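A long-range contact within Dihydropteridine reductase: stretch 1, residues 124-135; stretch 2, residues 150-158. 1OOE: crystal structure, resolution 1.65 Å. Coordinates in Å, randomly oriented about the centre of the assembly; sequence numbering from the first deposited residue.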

# COMPACT_ATOMS: atom_id res chain seq x y z
N LEU A 124 -23.73 -2.24 -1.98
CA LEU A 124 -22.49 -2.39 -2.74
C LEU A 124 -21.45 -1.30 -2.52
O LEU A 124 -21.78 -0.11 -2.53
CB LEU A 124 -22.82 -2.43 -4.24
CG LEU A 124 -21.64 -2.36 -5.22
CD1 LEU A 124 -20.82 -3.63 -5.14
CD2 LEU A 124 -22.15 -2.14 -6.64
N LEU A 125 -20.21 -1.71 -2.30
CA LEU A 125 -19.09 -0.77 -2.18
C LEU A 125 -18.20 -1.09 -3.38
O LEU A 125 -17.81 -2.25 -3.57
CB LEU A 125 -18.29 -0.99 -0.89
CG LEU A 125 -16.91 -0.30 -0.87
CD1 LEU A 125 -17.08 1.22 -0.86
CD2 LEU A 125 -16.12 -0.75 0.35
N GLN A 126 -17.92 -0.09 -4.20
CA GLN A 126 -17.05 -0.30 -5.35
C GLN A 126 -15.82 0.58 -5.22
O GLN A 126 -15.91 1.76 -4.89
CB GLN A 126 -17.81 0.02 -6.65
CG GLN A 126 -16.93 0.11 -7.90
CD GLN A 126 -16.49 1.53 -8.18
OE1 GLN A 126 -17.30 2.46 -8.14
NE2 GLN A 126 -15.20 1.72 -8.49
N LEU A 127 -14.66 -0.02 -5.47
CA LEU A 127 -13.39 0.69 -5.39
C LEU A 127 -12.70 0.59 -6.74
O LEU A 127 -13.08 -0.22 -7.59
CB LEU A 127 -12.48 0.08 -4.31
CG LEU A 127 -13.02 -0.00 -2.88
CD1 LEU A 127 -12.00 -0.69 -2.00
CD2 LEU A 127 -13.34 1.40 -2.36
N THR A 128 -11.67 1.40 -6.94
CA THR A 128 -10.95 1.38 -8.19
C THR A 128 -9.51 0.94 -7.98
O THR A 128 -8.76 1.58 -7.25
CB THR A 128 -10.97 2.77 -8.85
OG1 THR A 128 -12.33 3.17 -9.07
CG2 THR A 128 -10.25 2.73 -10.20
N GLY A 129 -9.14 -0.18 -8.61
CA GLY A 129 -7.79 -0.69 -8.48
C GLY A 129 -6.96 -0.30 -9.68
O GLY A 129 -7.10 0.81 -10.19
N ALA A 130 -6.10 -1.20 -10.14
CA ALA A 130 -5.26 -0.92 -11.31
C ALA A 130 -4.72 -2.22 -11.90
O ALA A 130 -3.99 -2.97 -11.25
CB ALA A 130 -4.10 -0.01 -10.91
N ALA A 131 -5.07 -2.49 -13.16
CA ALA A 131 -4.61 -3.70 -13.82
C ALA A 131 -3.09 -3.83 -13.78
O ALA A 131 -2.55 -4.92 -13.61
CB ALA A 131 -5.11 -3.73 -15.28
N ALA A 132 -2.39 -2.71 -13.92
CA ALA A 132 -0.93 -2.73 -13.91
C ALA A 132 -0.34 -3.21 -12.58
O ALA A 132 0.76 -3.76 -12.55
CB ALA A 132 -0.38 -1.35 -14.25
N ALA A 133 -1.07 -3.00 -11.49
CA ALA A 133 -0.58 -3.40 -10.17
C ALA A 133 -0.62 -4.90 -9.91
O ALA A 133 -0.18 -5.36 -8.86
CB ALA A 133 -1.36 -2.65 -9.08
N MET A 134 -1.15 -5.66 -10.86
CA MET A 134 -1.21 -7.12 -10.72
C MET A 134 0.17 -7.73 -10.97
O MET A 134 0.36 -8.94 -10.83
CB MET A 134 -2.22 -7.71 -11.69
CG MET A 134 -3.66 -7.24 -11.50
SD MET A 134 -4.32 -7.59 -9.86
CE MET A 134 -4.34 -9.38 -9.87
N GLY A 135 1.11 -6.88 -11.35
CA GLY A 135 2.47 -7.33 -11.61
C GLY A 135 3.46 -6.23 -11.26
O GLY A 135 3.06 -5.16 -10.81
N VAL A 150 -4.68 -0.89 -2.28
CA VAL A 150 -6.13 -0.87 -2.50
C VAL A 150 -6.61 -2.29 -2.81
O VAL A 150 -7.68 -2.70 -2.35
CB VAL A 150 -6.52 0.08 -3.67
CG1 VAL A 150 -8.02 -0.05 -3.97
CG2 VAL A 150 -6.21 1.52 -3.28
N HIS A 151 -5.82 -3.05 -3.57
CA HIS A 151 -6.20 -4.42 -3.88
C HIS A 151 -6.24 -5.25 -2.59
O HIS A 151 -7.14 -6.07 -2.40
CB HIS A 151 -5.21 -5.05 -4.86
CG HIS A 151 -5.27 -4.48 -6.25
ND1 HIS A 151 -4.53 -4.98 -7.30
CD2 HIS A 151 -5.98 -3.44 -6.75
CE1 HIS A 151 -4.78 -4.28 -8.39
NE2 HIS A 151 -5.66 -3.33 -8.08
N HIS A 152 -5.29 -5.03 -1.69
CA HIS A 152 -5.28 -5.78 -0.44
C HIS A 152 -6.46 -5.38 0.44
O HIS A 152 -7.10 -6.23 1.07
CB HIS A 152 -3.97 -5.59 0.33
CG HIS A 152 -3.83 -6.53 1.49
ND1 HIS A 152 -4.32 -6.23 2.75
CD2 HIS A 152 -3.39 -7.81 1.55
CE1 HIS A 152 -4.19 -7.29 3.53
NE2 HIS A 152 -3.63 -8.26 2.83
N LEU A 153 -6.74 -4.08 0.47
CA LEU A 153 -7.85 -3.54 1.25
C LEU A 153 -9.13 -4.24 0.81
O LEU A 153 -9.98 -4.59 1.63
CB LEU A 153 -7.98 -2.03 1.01
CG LEU A 153 -9.26 -1.33 1.48
CD1 LEU A 153 -9.41 -1.47 2.99
CD2 LEU A 153 -9.21 0.13 1.10
N THR A 154 -9.25 -4.44 -0.50
CA THR A 154 -10.41 -5.11 -1.06
C THR A 154 -10.58 -6.51 -0.47
O THR A 154 -11.69 -6.90 -0.08
CB THR A 154 -10.28 -5.20 -2.59
OG1 THR A 154 -10.27 -3.88 -3.13
CG2 THR A 154 -11.45 -5.98 -3.19
N SER A 155 -9.48 -7.25 -0.37
CA SER A 155 -9.56 -8.61 0.17
C SER A 155 -9.92 -8.61 1.65
O SER A 155 -10.67 -9.47 2.09
CB SER A 155 -8.24 -9.38 -0.06
OG SER A 155 -7.19 -8.93 0.78
N SER A 156 -9.40 -7.65 2.40
CA SER A 156 -9.71 -7.58 3.83
C SER A 156 -11.17 -7.21 4.08
O SER A 156 -11.81 -7.76 4.97
CB SER A 156 -8.80 -6.55 4.52
OG SER A 156 -7.45 -6.99 4.53
N LEU A 157 -11.71 -6.29 3.28
CA LEU A 157 -13.10 -5.87 3.44
C LEU A 157 -14.10 -6.97 3.10
O LEU A 157 -15.18 -7.06 3.71
CB LEU A 157 -13.38 -4.64 2.56
CG LEU A 157 -12.62 -3.36 2.92
CD1 LEU A 157 -12.85 -2.32 1.85
CD2 LEU A 157 -13.08 -2.84 4.28
N ALA A 158 -13.76 -7.82 2.13
CA ALA A 158 -14.65 -8.90 1.73
C ALA A 158 -14.71 -10.01 2.77
O ALA A 158 -15.66 -10.80 2.80
CB ALA A 158 -14.21 -9.47 0.38

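The one hydrogen bond between these stretches joins a backbone amide to a histidine ring: Ala130 N donates to His151 NE2 over 3.0 Å, at an N-H...acceptor angle of 155°. NE2 must therefore offer its lone pair, and Ala130 N lies near the ring plane, where that lone pair points. Gly129 makes room for this arrangement. Its CA lies 3.4 Å from His151 NE2, and a CB at this position would come within 2.4 Å of the same nitrogen, a clash that glycine avoids.

Strand 124-128 and helix 150-158 run nearly antiparallel, at 161°, with axes 9.3 Å apart at closest approach. That spacing leaves a layer for aliphatic side chains. Alternation along the strand turns Leu125 and Leu127 toward the helix, which answers with Val150, Leu153 and Leu157, residues three or four apart and so on a common face. Leu127 CD1 reaches Leu153 CD2 and Leu157 CD1, each at 4.3 Å, while Leu125 CD2 meets Leu157 CD1 at 3.9 Å. The branched leucines fill this space without needing polar partners.

Beyond the strand, a 3-10 segment brings two more residues to the histidine. Ala133 CB packs 3.9 Å from His151 CE1, and Met134 SD, a polarizable sulfur, approaches the ring obliquely, 3.7 Å from His151 CE1.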